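PDB 3U62: shikimate dehydrogenase (NADP(+)) from Thermotoga maritima, which probably catalyses the reversible NADPH-linked reduction of 3-dehydroshikimate to shikimate, a step on the route to chorismate and the aromatic amino acids. Local coordinates for residues 206-209 / 210-214. Sequence-based numbering, arbitrary orientation.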
ATOM      1  N   LEU A 206      15.240   2.005  -7.012  1.00 11.71           N
ATOM      2  CA  LEU A 206      15.574   1.332  -5.753  1.00 10.89           C
ATOM      3  C   LEU A 206      15.637  -0.190  -5.912  1.00 10.11           C
ATOM      4  O   LEU A 206      16.598  -0.826  -5.471  1.00 10.19           O
ATOM      5  CB  LEU A 206      14.577   1.712  -4.649  1.00 10.66           C
ATOM      6  CG  LEU A 206      14.702   1.018  -3.284  1.00 11.59           C
ATOM      7  CD1 LEU A 206      15.999   1.397  -2.572  1.00 13.35           C
ATOM      8  CD2 LEU A 206      13.500   1.336  -2.411  1.00 10.84           C
ATOM      9  N   VAL A 207      14.608  -0.757  -6.542  1.00 11.06           N
ATOM     10  CA  VAL A 207      14.523  -2.198  -6.786  1.00 11.46           C
ATOM     11  C   VAL A 207      15.659  -2.671  -7.698  1.00 11.84           C
ATOM     12  O   VAL A 207      16.312  -3.680  -7.414  1.00 11.43           O
ATOM     13  CB  VAL A 207      13.136  -2.587  -7.375  1.00 12.37           C
ATOM     14  CG1 VAL A 207      13.139  -4.008  -7.926  1.00 12.79           C
ATOM     15  CG2 VAL A 207      12.046  -2.430  -6.323  1.00 13.36           C
ATOM     16  N   VAL A 208      15.888  -1.927  -8.779  1.00 12.37           N
ATOM     17  CA  VAL A 208      16.949  -2.232  -9.739  1.00 13.92           C
ATOM     18  C   VAL A 208      18.334  -2.182  -9.082  1.00 13.15           C
ATOM     19  O   VAL A 208      19.173  -3.052  -9.332  1.00 13.19           O
ATOM     20  CB  VAL A 208      16.879  -1.296 -10.980  1.00 14.15           C
ATOM     21  CG1 VAL A 208      18.075  -1.508 -11.906  1.00 16.46           C
ATOM     22  CG2 VAL A 208      15.577  -1.519 -11.743  1.00 16.34           C
ATOM     23  N   LYS A 209      18.557  -1.174  -8.240  1.00 13.00           N
ATOM     24  CA  LYS A 209      19.814  -1.034  -7.504  1.00 13.49           C
ATOM     25  C   LYS A 209      20.025  -2.201  -6.542  1.00 13.64           C
ATOM     26  O   LYS A 209      21.127  -2.751  -6.462  1.00 13.92           O
ATOM     27  CB  LYS A 209      19.837   0.290  -6.729  1.00 13.89           C
ATOM     28  CG  LYS A 209      21.217   0.697  -6.195  1.00 19.33           C
ATOM     29  CD  LYS A 209      21.875   1.760  -7.065  1.00 30.34           C
ATOM     30  CE  LYS A 209      22.670   1.155  -8.220  1.00 28.85           C
ATOM     31  NZ  LYS A 209      23.281   2.203  -9.084  1.00 31.84           N
ATOM     32  N   ALA A 210      18.968  -2.567  -5.819  1.00 11.05           N
ATOM     33  CA  ALA A 210      19.012  -3.679  -4.872  1.00 12.14           C
ATOM     34  C   ALA A 210      19.410  -4.986  -5.554  1.00 12.15           C
ATOM     35  O   ALA A 210      20.155  -5.789  -4.987  1.00 11.39           O
ATOM     36  CB  ALA A 210      17.675  -3.830  -4.171  1.00 10.72           C
ATOM     37  N   ARG A 211      18.902  -5.195  -6.770  1.00 11.69           N
ATOM     38  CA  ARG A 211      19.247  -6.370  -7.571  1.00 13.80           C
ATOM     39  C   ARG A 211      20.713  -6.370  -7.976  1.00 14.06           C
ATOM     40  O   ARG A 211      21.377  -7.407  -7.906  1.00 14.33           O
ATOM     41  CB  ARG A 211      18.360  -6.462  -8.812  1.00 13.72           C
ATOM     42  CG  ARG A 211      16.963  -6.963  -8.528  1.00 17.26           C
ATOM     43  CD  ARG A 211      16.080  -6.830  -9.743  1.00 21.61           C
ATOM     44  NE  ARG A 211      14.679  -7.075  -9.417  1.00 24.18           N
ATOM     45  CZ  ARG A 211      13.654  -6.676 -10.164  1.00 25.65           C
ATOM     46  NH1 ARG A 211      13.862  -5.997 -11.288  1.00 27.55           N
ATOM     47  NH2 ARG A 211      12.414  -6.947  -9.783  1.00 26.50           N
ATOM     48  N   LYS A 212      21.208  -5.208  -8.397  1.00 14.67           N
ATOM     49  CA  LYS A 212      22.617  -5.043  -8.749  1.00 16.63           C
ATOM     50  C   LYS A 212      23.542  -5.399  -7.584  1.00 15.17           C
ATOM     51  O   LYS A 212      24.643  -5.911  -7.796  1.00 13.97           O
ATOM     52  CB  LYS A 212      22.899  -3.612  -9.217  1.00 18.05           C
ATOM     53  CG  LYS A 212      22.378  -3.292 -10.608  1.00 28.21           C
ATOM     54  CD  LYS A 212      22.808  -1.903 -11.053  1.00 29.10           C
ATOM     55  CE  LYS A 212      22.247  -1.569 -12.424  1.00 33.79           C
ATOM     56  NZ  LYS A 212      22.528  -0.158 -12.813  1.00 37.46           N
ATOM     57  N   LEU A 213      23.083  -5.133  -6.362  1.00 11.38           N
ATOM     58  CA  LEU A 213      23.899  -5.330  -5.162  1.00 10.60           C
ATOM     59  C   LEU A 213      23.708  -6.699  -4.500  1.00  9.99           C
ATOM     60  O   LEU A 213      24.428  -7.045  -3.559  1.00 13.33           O
ATOM     61  CB  LEU A 213      23.652  -4.199  -4.155  1.00 11.95           C
ATOM     62  CG  LEU A 213      23.983  -2.774  -4.623  1.00 11.85           C
ATOM     63  CD1 LEU A 213      23.396  -1.745  -3.669  1.00 13.14           C
ATOM     64  CD2 LEU A 213      25.486  -2.564  -4.788  1.00 12.41           C
ATOM     65  N   GLY A 214      22.741  -7.469  -4.994  1.00  8.58           N
ATOM     66  CA  GLY A 214      22.517  -8.834  -4.525  1.00  9.32           C
ATOM     67  C   GLY A 214      21.812  -8.955  -3.187  1.00  9.12           C
ATOM     68  O   GLY A 214      22.074  -9.894  -2.429  1.00  9.55           O
TER
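Ala210 N donates to Leu206 O at 3.0 Å, the first of four successive i to i+4 hydrogen bonds in the last turns of helix 205-213. Arg211 N and Lys212 N bind the carbonyl oxygens of Val207 and Val208 in the same way. The last of the series, Leu213 N to Lys209 O at 3.1 Å, is more bent, with an N-H...O angle of 136°. Gly214 then leaves the helix with positive phi (77°), and its amide bonds back to Arg211 O at 3.2 Å, one of the two bonds of a Schellman motif. The helix is the crossover of a beta-alpha-beta unit in the parallel, Rossmann-type NADP-binding domain, linking strand 195-198 to strand 217-219; Leu206, Val207 and Ala210 face these strands. One turn apart, Val207 and Arg211 run side by side in the same direction. Extended from CG to NE, the arginine chain brings its guanidinium over the valine, whose CG1 sits 3.4 Å from the guanidinium plane, beneath its centre. NH1 of Arg211 also forms a salt bridge with Asp203. Lys209 bends at chi2 (101°) and chi3, laying its CE 4.2 Å from Lys212 CD. The two ammonium nitrogens, Lys209 NZ and Lys212 NZ, stand 4.5 Å apart, probably with mild repulsion. Nearer the backbone, Lys209 CG meets Leu213 CD1 at 4.1 Å, and both side chains reach Leu190 of helix 187-190.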